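PDB 1VLI: spore coat polysaccharide biosynthesis protein SpsE from Bacillus subtilis, which probably acts as a synthase of the N-acylneuraminate-9-phosphate type, working in the pathway that builds spore coat polysaccharide. Local coordinates for residues Ala33-Asn38 / Phe47-Ala52; Leu43-Ala48 / Phe249-Asn254; Tyr153-Arg156 / Pro160-Phe163; Thr179-Ala182 / Gln187-Ile190; Pro230-Cys235 / Glu293-Ser298. All blocks are in the same frame, centred on the assembly; numbering follows the deposited sequence.

Contact 1. Residues Ala33-Asn38 / Phe47-Ala52; sequences AEAGIN and FALIDA
A35, near the end of strand 30-36, faces L49 of helix 43-56, with 6.8 Å between the CA of A35 and the CA of L49. The strand then turns sharply. A type II' turn runs from A35 to N38, closed by N38 N donating to A35 O at 3.0 Å. G36 takes the second place of this turn, where its phi is positive (64°).

L49 is the only residue of 47-52 that touches 33-38. Its CG stands anti to its own carbonyl carbon (chi1 -77°), and its CD1 reaches both A35 and N38, the two ends of the turn. CD1 of L49 lies beside the backbone carbonyl of N38, 3.6 Å from N38 O. The same methyl meets A35 CB at 4.3 Å and, also at 4.3 Å, N38 CB. One methyl thus touches both ends of the turn.

N38 is buried, and its polar atoms are taken up by other parts of the chain. Its ND2 gives a hydrogen bond to F249 O, its OD1 accepts from D259 N, and its backbone O accepts from the side chain of Q45. The N38 side chain is about 10 Å from the bound zinc ion. The arrangement is that of a beta-alpha-beta unit, strand 30-36, helix 43-56 and strand 60-63, in a TIM barrel whose helix packs over the outside of the strands.

Contact 2. Residues Leu43-Ala48 / Phe249-Asn254; sequences LDQAFA and FTIDKN
I251 belongs to the loop that leaves the last barrel strand, 244-248, and packs on Q45 and A48 of the first barrel helix, 43-56. The contact lies at the seam where the start and end of the barrel meet. The loop follows directly on H248, a zinc ligand.

I251 points its CD1 at the helix flank. CD1 of I251 is 3.3 Å from A48 O and 3.8 Å from A48 CB, so it touches backbone and methyl together. A48 O already accepts the helical bond from A52 N. The CG2 branch of I251 sits between its backbone N and carbonyl carbon, and meets Q45 CG at 4.2 Å. Only the aliphatic part of Q45 is used here; its amide end is engaged with N38.

Either side of I251 in sequence the loop has bonds of its own. OD1 of D252 accepts from N254 N at 3.1 Å in an Asx turn, with the donor well above the carboxylate plane. T250 OG1, hydrogen-bonded to H260 ND1, receives a weak bond from D252 N.

I251 brings only carbon to the contact, though its nearest partner is the carbonyl oxygen of A48. The contact therefore rests on van der Waals touch.

Contact 3. Residues Tyr153-Arg156 / Pro160-Phe163; sequences YVAR and PMIF
M161 O accepts a probable hydrogen bond of 2.8 Å from A189 N of the next strand, which ties the strand backbone beside a side chain that reaches V154 and A155. M161 is a selenomethionine, with selenium in place of sulfur.

Its CG is anti to the carbonyl carbon (chi1 -79°), and the chain runs straight out to SE before bending at chi3 (64°). SE lands on the helix backbone at A155, 3.6 Å from A155 CA and equally close to A155 N. It is also 4.1 Å from A155 CB.

The bend swings the terminal methyl along the helix towards V154. There M161 CE meets V154 CB and CG1, both at 4.2 Å. V154 CG1 also touches M161 SE at 3.9 Å.

Helix 148-155 and strand 161-164 are consecutive parts of a beta-alpha-beta unit that starts with strand 138-140, within the TIM barrel. The contact joins the end of the helix to the start of the strand that follows it, and all three touching residues are buried. I180 of the next helix, 170-181, packs against both M161 and A155. Just past the helix, R156 NE makes a salt bridge to E183 OE1, and N185 ND2 donates to A155 O.

Contact 4. Residues Thr179-Ala182 / Gln187-Ile190; sequences TIRA and QIAI
I188, at the start of strand 188-193, reaches I180 and R181 on the last turn of helix 170-181. Its CB points toward the helix and splits into two branches. CG2 meets the F163 ring of the neighbouring strand, 3.7 Å from F163 CE2. CG1 is set anti to the carbonyl carbon (chi1 -59°) and runs to the helix, where it comes 3.8 Å from I180 CG2.

At the tip, CD1 does most of the touching. CD1 of I188 is 3.7 Å from I180 CG2 and 3.9 Å from I180 CB. It also meets R181 CG at 3.8 Å, so it sits between two successive helix residues.

R181 offers only its aliphatic stem here. The chain bends at chi3 (86°), and NH2 at its far end makes a salt bridge to E218 OE1. I180 also packs on F163 of strand 161-164. The two segments are linked by a short loop inside the beta-alpha-beta unit of strand 161-164, helix 170-181 and strand 188-193, part of the TIM barrel.

Across the contact only carbon meets carbon. Such a joint gains from burying apolar surface between helix and sheet. The arginine covers its edge with methylene groups while its charge is paired with E218.

Contact 5. Residues Pro230-Cys235 / Glu293-Ser298; sequences PTEAPC and EKLLGS
P230 and T231 lead into helix 232-239, and E232, the first residue of that helix, meets K294 and L295. T231 O accepts from C235 N at 3.0 Å and so begins the helical bonding.

E232 turns its CB toward the short helix 293-296. Its CG is placed between the backbone N and the carbonyl carbon (chi1 89°), and the chain is extended beyond it. The two carboxylate oxygens have different neighbours. E232 OE1 is 4.2 Å from the methyl CD1 of L295. L295 is buried and has the largest share of the contact. E232 OE2 is 4.1 Å from K294 NZ, which is too far for a salt bridge. K294 crosses E232 at about a right angle, with bends at chi3 and chi4 near its end. P201 lies against both E232 and K294.

A233 turns inward and packs on F223 and D225 of strand 220-225. P234 has no N-H to give, which costs nothing in a first helical turn. It and C235 face helix 266-285 through M272 and T279. Across the contact, G297, with positive phi, ends the short helix.

The charges probably attract each other over this longer gap without locking together, so the join is partly electrostatic and partly van der Waals.

The five contacts are spread round one TIM barrel. Contacts 1 and 2 have centres 6 Å apart and share helix 43-56. Contacts 3 and 4, with centres 7 Å apart, join successive helices to strands 161-164 and 188-193, which are neighbours in the sheet. Contacts 1 and 4 lie on opposite sides of the chain's centre, about 28 Å apart between centres. Contact 5 stands at least 25 Å from the others by centres, between two helices. Along the chain contacts 1, 3, 4 and 5, the first three local helix-on-strand joints, follow in series. Contact 2 spans 3 and 4 and alternates with contact 5. It joins the first barrel helix to the loop after the last strand.

Contact 1. Residues Ala33-Asn38 / Phe47-Ala52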
# COMPACT_ATOMS: atom_id res chain seq x y z
N ALA A 33 -6.57 -5.07 10.22
CA ALA A 33 -6.73 -6.45 9.79
C ALA A 33 -6.96 -6.49 8.28
O ALA A 33 -7.90 -5.87 7.78
CB ALA A 33 -7.84 -7.11 10.53
N GLU A 34 -6.10 -7.20 7.56
CA GLU A 34 -6.08 -7.18 6.11
C GLU A 34 -6.77 -8.46 5.57
O GLU A 34 -6.22 -9.58 5.62
CB GLU A 34 -4.62 -6.93 5.63
CG GLU A 34 -4.09 -7.59 4.36
CD GLU A 34 -4.50 -6.89 3.08
OE1 GLU A 34 -5.69 -6.50 2.92
OE2 GLU A 34 -3.62 -6.76 2.20
N ALA A 35 -8.02 -8.27 5.13
CA ALA A 35 -8.90 -9.34 4.64
C ALA A 35 -8.60 -9.74 3.19
O ALA A 35 -8.81 -10.89 2.81
CB ALA A 35 -10.38 -8.95 4.80
N GLY A 36 -8.09 -8.78 2.40
CA GLY A 36 -7.66 -9.04 1.04
C GLY A 36 -8.82 -9.47 0.14
O GLY A 36 -9.74 -8.69 -0.11
N ILE A 37 -8.74 -10.71 -0.35
CA ILE A 37 -9.82 -11.34 -1.12
C ILE A 37 -10.35 -12.60 -0.44
O ILE A 37 -11.09 -13.37 -1.05
CB ILE A 37 -9.40 -11.63 -2.59
CG1 ILE A 37 -8.27 -12.66 -2.68
CG2 ILE A 37 -9.06 -10.36 -3.34
CD1 ILE A 37 -8.05 -13.18 -4.14
N ASN A 38 -10.00 -12.79 0.83
CA ASN A 38 -10.35 -14.00 1.58
C ASN A 38 -11.85 -14.22 1.87
O ASN A 38 -12.20 -15.13 2.62
CB ASN A 38 -9.54 -14.07 2.88
CG ASN A 38 -8.04 -14.32 2.65
OD1 ASN A 38 -7.60 -14.65 1.55
ND2 ASN A 38 -7.25 -14.18 3.72
N PHE A 47 -18.83 -10.45 5.57
CA PHE A 47 -19.38 -10.04 6.88
C PHE A 47 -18.72 -10.80 8.02
O PHE A 47 -18.50 -10.22 9.10
CB PHE A 47 -20.91 -10.24 6.99
CG PHE A 47 -21.73 -9.33 6.10
CD1 PHE A 47 -21.36 -8.01 5.87
CD2 PHE A 47 -22.91 -9.79 5.51
CE1 PHE A 47 -22.12 -7.18 5.06
CE2 PHE A 47 -23.68 -8.96 4.68
CZ PHE A 47 -23.29 -7.65 4.46
N ALA A 48 -18.40 -12.08 7.80
CA ALA A 48 -17.76 -12.88 8.84
C ALA A 48 -16.30 -12.42 9.10
O ALA A 48 -15.83 -12.43 10.24
CB ALA A 48 -17.81 -14.36 8.49
N LEU A 49 -15.62 -11.97 8.05
CA LEU A 49 -14.25 -11.44 8.21
C LEU A 49 -14.29 -10.17 9.05
O LEU A 49 -13.61 -10.07 10.05
CB LEU A 49 -13.58 -11.23 6.86
CG LEU A 49 -13.08 -12.51 6.20
CD1 LEU A 49 -13.05 -12.32 4.69
CD2 LEU A 49 -11.70 -12.94 6.74
N ILE A 50 -15.15 -9.24 8.66
CA ILE A 50 -15.52 -8.08 9.49
C ILE A 50 -15.74 -8.47 10.94
O ILE A 50 -15.12 -7.87 11.80
CB ILE A 50 -16.74 -7.31 8.89
CG1 ILE A 50 -16.35 -6.80 7.49
CG2 ILE A 50 -17.14 -6.12 9.77
CD1 ILE A 50 -17.30 -5.86 6.83
N ASP A 51 -16.57 -9.49 11.20
CA ASP A 51 -16.83 -9.98 12.57
C ASP A 51 -15.56 -10.37 13.29
O ASP A 51 -15.35 -9.98 14.44
CB ASP A 51 -17.72 -11.23 12.59
CG ASP A 51 -19.19 -10.93 12.29
OD1 ASP A 51 -19.72 -9.88 12.71
OD2 ASP A 51 -19.91 -11.74 11.66
N ALA A 52 -14.74 -11.16 12.61
CA ALA A 52 -13.49 -11.67 13.19
C ALA A 52 -12.54 -10.54 13.58
O ALA A 52 -11.95 -10.56 14.67
CB ALA A 52 -12.82 -12.62 12.22

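Contact 2. Residues Leu43-Ala48 / Phe249-Asn254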
# COMPACT_ATOMS: atom_id res chain seq x y z
N LEU A 43 -20.49 -12.82 -0.00
CA LEU A 43 -20.78 -11.63 0.81
C LEU A 43 -20.93 -11.93 2.29
O LEU A 43 -20.49 -11.15 3.13
CB LEU A 43 -22.03 -10.90 0.30
CG LEU A 43 -22.55 -9.74 1.17
CD1 LEU A 43 -21.51 -8.62 1.32
CD2 LEU A 43 -23.87 -9.18 0.67
N ASP A 44 -21.54 -13.06 2.62
CA ASP A 44 -21.70 -13.44 4.03
C ASP A 44 -20.34 -13.76 4.67
O ASP A 44 -20.16 -13.52 5.87
CB ASP A 44 -22.68 -14.62 4.19
CG ASP A 44 -22.42 -15.73 3.19
OD1 ASP A 44 -22.67 -15.53 1.97
OD2 ASP A 44 -21.95 -16.85 3.52
N GLN A 45 -19.40 -14.27 3.86
CA GLN A 45 -18.04 -14.54 4.31
C GLN A 45 -17.28 -13.24 4.50
O GLN A 45 -16.41 -13.15 5.38
CB GLN A 45 -17.29 -15.47 3.34
CG GLN A 45 -16.06 -16.17 3.95
CD GLN A 45 -15.49 -17.26 3.05
OE1 GLN A 45 -16.18 -18.21 2.70
NE2 GLN A 45 -14.23 -17.13 2.68
N ALA A 46 -17.60 -12.23 3.68
CA ALA A 46 -17.07 -10.88 3.90
C ALA A 46 -17.54 -10.30 5.25
O ALA A 46 -16.71 -9.77 6.00
CB ALA A 46 -17.42 -9.95 2.75
N PHE A 47 -18.83 -10.45 5.57
CA PHE A 47 -19.38 -10.04 6.88
C PHE A 47 -18.72 -10.80 8.02
O PHE A 47 -18.50 -10.22 9.10
CB PHE A 47 -20.91 -10.24 6.99
CG PHE A 47 -21.73 -9.33 6.10
CD1 PHE A 47 -21.36 -8.01 5.87
CD2 PHE A 47 -22.91 -9.79 5.51
CE1 PHE A 47 -22.12 -7.18 5.06
CE2 PHE A 47 -23.68 -8.96 4.68
CZ PHE A 47 -23.29 -7.65 4.46
N ALA A 48 -18.40 -12.08 7.80
CA ALA A 48 -17.76 -12.88 8.84
C ALA A 48 -16.30 -12.42 9.10
O ALA A 48 -15.83 -12.43 10.24
CB ALA A 48 -17.81 -14.36 8.49
N PHE A 249 -5.50 -11.68 7.72
CA PHE A 249 -6.28 -12.67 8.43
C PHE A 249 -7.30 -13.34 7.51
O PHE A 249 -7.65 -12.81 6.46
CB PHE A 249 -6.96 -12.06 9.66
CG PHE A 249 -8.25 -11.33 9.36
CD1 PHE A 249 -8.23 -10.10 8.71
CD2 PHE A 249 -9.47 -11.86 9.76
CE1 PHE A 249 -9.39 -9.41 8.45
CE2 PHE A 249 -10.67 -11.18 9.51
CZ PHE A 249 -10.64 -9.96 8.85
N THR A 250 -7.74 -14.52 7.92
CA THR A 250 -8.74 -15.26 7.18
C THR A 250 -9.73 -15.80 8.19
O THR A 250 -9.56 -15.60 9.38
CB THR A 250 -8.10 -16.39 6.36
OG1 THR A 250 -9.13 -17.16 5.73
CG2 THR A 250 -7.40 -17.42 7.29
N ILE A 251 -10.76 -16.47 7.70
CA ILE A 251 -11.79 -17.03 8.56
C ILE A 251 -11.44 -18.49 8.87
O ILE A 251 -11.90 -19.05 9.88
CB ILE A 251 -13.21 -16.85 7.89
CG1 ILE A 251 -14.29 -16.62 8.94
CG2 ILE A 251 -13.60 -17.97 6.89
CD1 ILE A 251 -14.28 -15.22 9.51
N ASP A 252 -10.59 -19.07 8.02
CA ASP A 252 -10.19 -20.48 8.10
C ASP A 252 -8.94 -20.72 7.24
O ASP A 252 -9.00 -20.61 6.02
CB ASP A 252 -11.35 -21.38 7.65
CG ASP A 252 -10.95 -22.84 7.47
OD1 ASP A 252 -9.89 -23.26 7.98
OD2 ASP A 252 -11.66 -23.64 6.83
N LYS A 253 -7.83 -21.08 7.89
CA LYS A 253 -6.51 -21.19 7.23
C LYS A 253 -6.42 -22.31 6.19
O LYS A 253 -5.51 -22.32 5.35
CB LYS A 253 -5.40 -21.37 8.28
CG LYS A 253 -5.14 -20.13 9.14
CD LYS A 253 -4.34 -20.46 10.41
CE LYS A 253 -2.87 -20.72 10.14
NZ LYS A 253 -2.17 -19.51 9.62
N ASN A 254 -7.34 -23.26 6.26
CA ASN A 254 -7.30 -24.43 5.39
C ASN A 254 -8.10 -24.27 4.10
O ASN A 254 -8.04 -25.14 3.23
CB ASN A 254 -7.69 -25.71 6.15
CG ASN A 254 -6.70 -26.07 7.25
OD1 ASN A 254 -7.10 -26.33 8.39
ND2 ASN A 254 -5.40 -26.06 6.93

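Contact 3. Residues Tyr153-Arg156 / Pro160-Phe163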
# COMPACT_ATOMS: atom_id res chain seq x y z
N TYR A 153 -2.27 13.40 -6.78
CA TYR A 153 -3.69 13.45 -7.05
C TYR A 153 -4.47 13.14 -5.79
O TYR A 153 -5.41 13.85 -5.44
CB TYR A 153 -4.02 12.42 -8.11
CG TYR A 153 -5.43 12.44 -8.60
CD1 TYR A 153 -6.43 11.71 -7.96
CD2 TYR A 153 -5.77 13.14 -9.74
CE1 TYR A 153 -7.71 11.69 -8.42
CE2 TYR A 153 -7.06 13.14 -10.21
CZ TYR A 153 -8.04 12.40 -9.55
OH TYR A 153 -9.34 12.38 -10.03
N VAL A 154 -4.07 12.09 -5.09
CA VAL A 154 -4.71 11.71 -3.86
C VAL A 154 -4.38 12.69 -2.71
O VAL A 154 -5.25 13.04 -1.92
CB VAL A 154 -4.35 10.28 -3.48
CG1 VAL A 154 -5.08 9.89 -2.23
CG2 VAL A 154 -4.72 9.33 -4.59
N ALA A 155 -3.12 13.14 -2.62
CA ALA A 155 -2.76 14.11 -1.58
C ALA A 155 -3.75 15.30 -1.55
O ALA A 155 -4.05 15.82 -0.48
CB ALA A 155 -1.35 14.59 -1.76
N ARG A 156 -4.23 15.72 -2.71
CA ARG A 156 -5.11 16.90 -2.80
C ARG A 156 -6.52 16.67 -2.24
O ARG A 156 -7.28 17.62 -2.11
CB ARG A 156 -5.22 17.39 -4.24
CG ARG A 156 -4.06 18.23 -4.67
CD ARG A 156 -4.06 18.51 -6.15
NE ARG A 156 -2.77 19.04 -6.56
CZ ARG A 156 -2.47 19.45 -7.79
NH1 ARG A 156 -3.38 19.41 -8.76
NH2 ARG A 156 -1.25 19.91 -8.05
N PRO A 160 -5.89 11.31 5.27
CA PRO A 160 -4.70 10.59 5.64
C PRO A 160 -4.19 9.67 4.52
O PRO A 160 -4.96 9.13 3.72
CB PRO A 160 -5.15 9.79 6.85
CG PRO A 160 -6.16 10.67 7.47
CD PRO A 160 -6.94 11.20 6.30
N MSE A 161 -2.87 9.48 4.49
CA MSE A 161 -2.26 8.64 3.49
C MSE A 161 -1.31 7.68 4.11
O MSE A 161 -0.50 8.07 4.96
CB MSE A 161 -1.62 9.51 2.49
CG MSE A 161 -2.70 10.02 1.58
SE MSE A 161 -2.17 10.99 0.13
CE MSE A 161 -1.11 9.66 -0.92
N ILE A 162 -1.46 6.41 3.76
CA ILE A 162 -0.58 5.36 4.29
C ILE A 162 0.15 4.76 3.13
O ILE A 162 -0.51 4.25 2.21
CB ILE A 162 -1.38 4.26 4.97
CG1 ILE A 162 -2.34 4.85 6.01
CG2 ILE A 162 -0.45 3.23 5.62
CD1 ILE A 162 -3.36 3.85 6.50
N PHE A 163 1.48 4.85 3.11
CA PHE A 163 2.19 4.23 1.99
C PHE A 163 3.22 3.19 2.42
O PHE A 163 3.82 3.29 3.48
CB PHE A 163 2.68 5.24 0.96
CG PHE A 163 3.87 6.06 1.38
CD1 PHE A 163 5.19 5.56 1.23
CD2 PHE A 163 3.69 7.34 1.88
CE1 PHE A 163 6.27 6.34 1.55
CE2 PHE A 163 4.80 8.13 2.24
CZ PHE A 163 6.09 7.63 2.05

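Contact 4. Residues Thr179-Ala182 / Gln187-Ile190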
# COMPACT_ATOMS: atom_id res chain seq x y z
N THR A 179 6.42 14.63 -2.10
CA THR A 179 5.39 14.81 -3.11
C THR A 179 4.01 15.03 -2.47
O THR A 179 3.19 15.81 -2.99
CB THR A 179 5.36 13.55 -4.02
OG1 THR A 179 6.61 13.41 -4.71
CG2 THR A 179 4.37 13.71 -5.12
N ILE A 180 3.74 14.32 -1.38
CA ILE A 180 2.46 14.46 -0.67
C ILE A 180 2.48 15.76 0.12
O ILE A 180 1.48 16.50 0.14
CB ILE A 180 2.22 13.26 0.26
CG1 ILE A 180 2.15 11.98 -0.57
CG2 ILE A 180 0.94 13.46 1.12
CD1 ILE A 180 2.40 10.73 0.26
N ARG A 181 3.61 16.04 0.76
CA ARG A 181 3.72 17.24 1.54
C ARG A 181 3.56 18.48 0.70
O ARG A 181 2.88 19.40 1.12
CB ARG A 181 5.03 17.28 2.30
CG ARG A 181 4.92 16.61 3.60
CD ARG A 181 6.03 16.93 4.50
NE ARG A 181 5.83 18.15 5.27
CZ ARG A 181 5.17 18.23 6.42
NH1 ARG A 181 4.61 17.15 6.96
NH2 ARG A 181 5.07 19.40 7.03
N ALA A 182 4.16 18.48 -0.50
CA ALA A 182 4.11 19.65 -1.38
C ALA A 182 2.68 20.08 -1.73
O ALA A 182 2.48 21.23 -2.13
CB ALA A 182 4.91 19.40 -2.66
N GLN A 187 -0.68 14.57 6.70
CA GLN A 187 -1.17 13.40 7.47
C GLN A 187 -0.70 12.11 6.81
O GLN A 187 -1.47 11.42 6.13
CB GLN A 187 -2.71 13.40 7.52
CG GLN A 187 -3.32 14.78 7.70
CD GLN A 187 -4.75 14.86 7.20
OE1 GLN A 187 -5.66 14.54 7.95
NE2 GLN A 187 -4.96 15.30 5.92
N ILE A 188 0.59 11.80 7.01
CA ILE A 188 1.27 10.73 6.28
C ILE A 188 1.75 9.66 7.24
O ILE A 188 2.22 9.98 8.32
CB ILE A 188 2.47 11.32 5.54
CG1 ILE A 188 2.01 12.39 4.57
CG2 ILE A 188 3.28 10.24 4.82
CD1 ILE A 188 3.15 13.24 4.03
N ALA A 189 1.57 8.39 6.86
CA ALA A 189 2.10 7.23 7.61
C ALA A 189 2.88 6.39 6.61
O ALA A 189 2.43 6.20 5.47
CB ALA A 189 1.00 6.40 8.25
N ILE A 190 4.04 5.89 7.04
CA ILE A 190 4.97 5.17 6.14
C ILE A 190 5.11 3.77 6.72
O ILE A 190 5.51 3.64 7.86
CB ILE A 190 6.35 5.88 6.15
CG1 ILE A 190 6.19 7.36 5.73
CG2 ILE A 190 7.35 5.15 5.24
CD1 ILE A 190 7.49 8.12 5.59

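Contact 5. Residues Pro230-Cys235 / Glu293-Ser298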
# COMPACT_ATOMS: atom_id res chain seq x y z
N PRO A 230 1.94 -15.28 14.87
CA PRO A 230 0.96 -14.26 15.32
C PRO A 230 1.51 -13.04 16.10
O PRO A 230 0.97 -11.94 15.91
CB PRO A 230 -0.04 -15.07 16.18
CG PRO A 230 0.16 -16.49 15.75
CD PRO A 230 1.66 -16.59 15.49
N THR A 231 2.54 -13.22 16.95
CA THR A 231 3.01 -12.15 17.86
C THR A 231 4.49 -11.72 17.79
O THR A 231 4.82 -10.59 18.16
CB THR A 231 2.70 -12.49 19.34
OG1 THR A 231 3.10 -13.84 19.63
CG2 THR A 231 1.19 -12.47 19.65
N GLU A 232 5.40 -12.58 17.35
CA GLU A 232 6.82 -12.22 17.54
C GLU A 232 7.26 -10.95 16.79
O GLU A 232 7.84 -10.06 17.41
CB GLU A 232 7.79 -13.40 17.38
CG GLU A 232 8.32 -13.68 15.99
CD GLU A 232 9.58 -14.53 16.03
OE1 GLU A 232 10.25 -14.50 17.08
OE2 GLU A 232 9.89 -15.22 15.04
N ALA A 233 6.93 -10.83 15.50
CA ALA A 233 7.28 -9.62 14.78
C ALA A 233 6.36 -8.42 15.06
O ALA A 233 6.89 -7.31 15.19
CB ALA A 233 7.43 -9.88 13.29
N PRO A 234 5.01 -8.60 15.13
CA PRO A 234 4.14 -7.48 15.56
C PRO A 234 4.59 -6.81 16.88
O PRO A 234 4.78 -5.60 16.92
CB PRO A 234 2.70 -8.11 15.66
CG PRO A 234 2.74 -9.27 14.67
CD PRO A 234 4.23 -9.79 14.76
N CYS A 235 4.79 -7.59 17.93
CA CYS A 235 5.19 -7.04 19.22
C CYS A 235 6.60 -6.43 19.24
O CYS A 235 6.82 -5.39 19.85
CB CYS A 235 5.11 -8.11 20.30
SG CYS A 235 3.41 -8.57 20.68
N GLU A 293 18.74 -10.26 17.32
CA GLU A 293 19.59 -9.97 16.16
C GLU A 293 18.90 -10.35 14.87
O GLU A 293 19.11 -9.71 13.83
CB GLU A 293 20.85 -10.80 16.25
CG GLU A 293 22.03 -10.14 15.58
CD GLU A 293 22.59 -9.03 16.44
OE1 GLU A 293 22.03 -7.91 16.40
OE2 GLU A 293 23.59 -9.29 17.16
N LYS A 294 18.09 -11.42 14.95
CA LYS A 294 17.48 -12.07 13.81
C LYS A 294 16.37 -11.16 13.30
O LYS A 294 16.25 -10.96 12.10
CB LYS A 294 16.95 -13.47 14.19
CG LYS A 294 16.22 -14.23 13.05
CD LYS A 294 16.20 -15.77 13.19
CE LYS A 294 15.27 -16.29 14.33
NZ LYS A 294 13.79 -16.21 14.06
N LEU A 295 15.61 -10.57 14.21
CA LEU A 295 14.55 -9.64 13.82
C LEU A 295 15.07 -8.24 13.49
O LEU A 295 14.51 -7.58 12.60
CB LEU A 295 13.45 -9.56 14.89
CG LEU A 295 12.66 -10.84 15.14
CD1 LEU A 295 11.89 -10.71 16.43
CD2 LEU A 295 11.74 -11.18 13.96
N LEU A 296 16.13 -7.79 14.15
CA LEU A 296 16.65 -6.45 13.86
C LEU A 296 17.15 -6.31 12.42
O LEU A 296 16.79 -5.35 11.71
CB LEU A 296 17.67 -5.97 14.89
CG LEU A 296 17.05 -5.59 16.26
CD1 LEU A 296 18.10 -5.29 17.32
CD2 LEU A 296 16.02 -4.45 16.19
N GLY A 297 17.90 -7.30 11.97
CA GLY A 297 18.57 -7.21 10.67
C GLY A 297 19.38 -5.93 10.52
O GLY A 297 20.02 -5.45 11.46
N SER A 298 19.31 -5.36 9.33
CA SER A 298 20.05 -4.15 8.98
C SER A 298 19.13 -2.92 8.88
O SER A 298 18.01 -3.00 8.34
CB SER A 298 20.76 -4.37 7.64
OG SER A 298 21.49 -3.22 7.25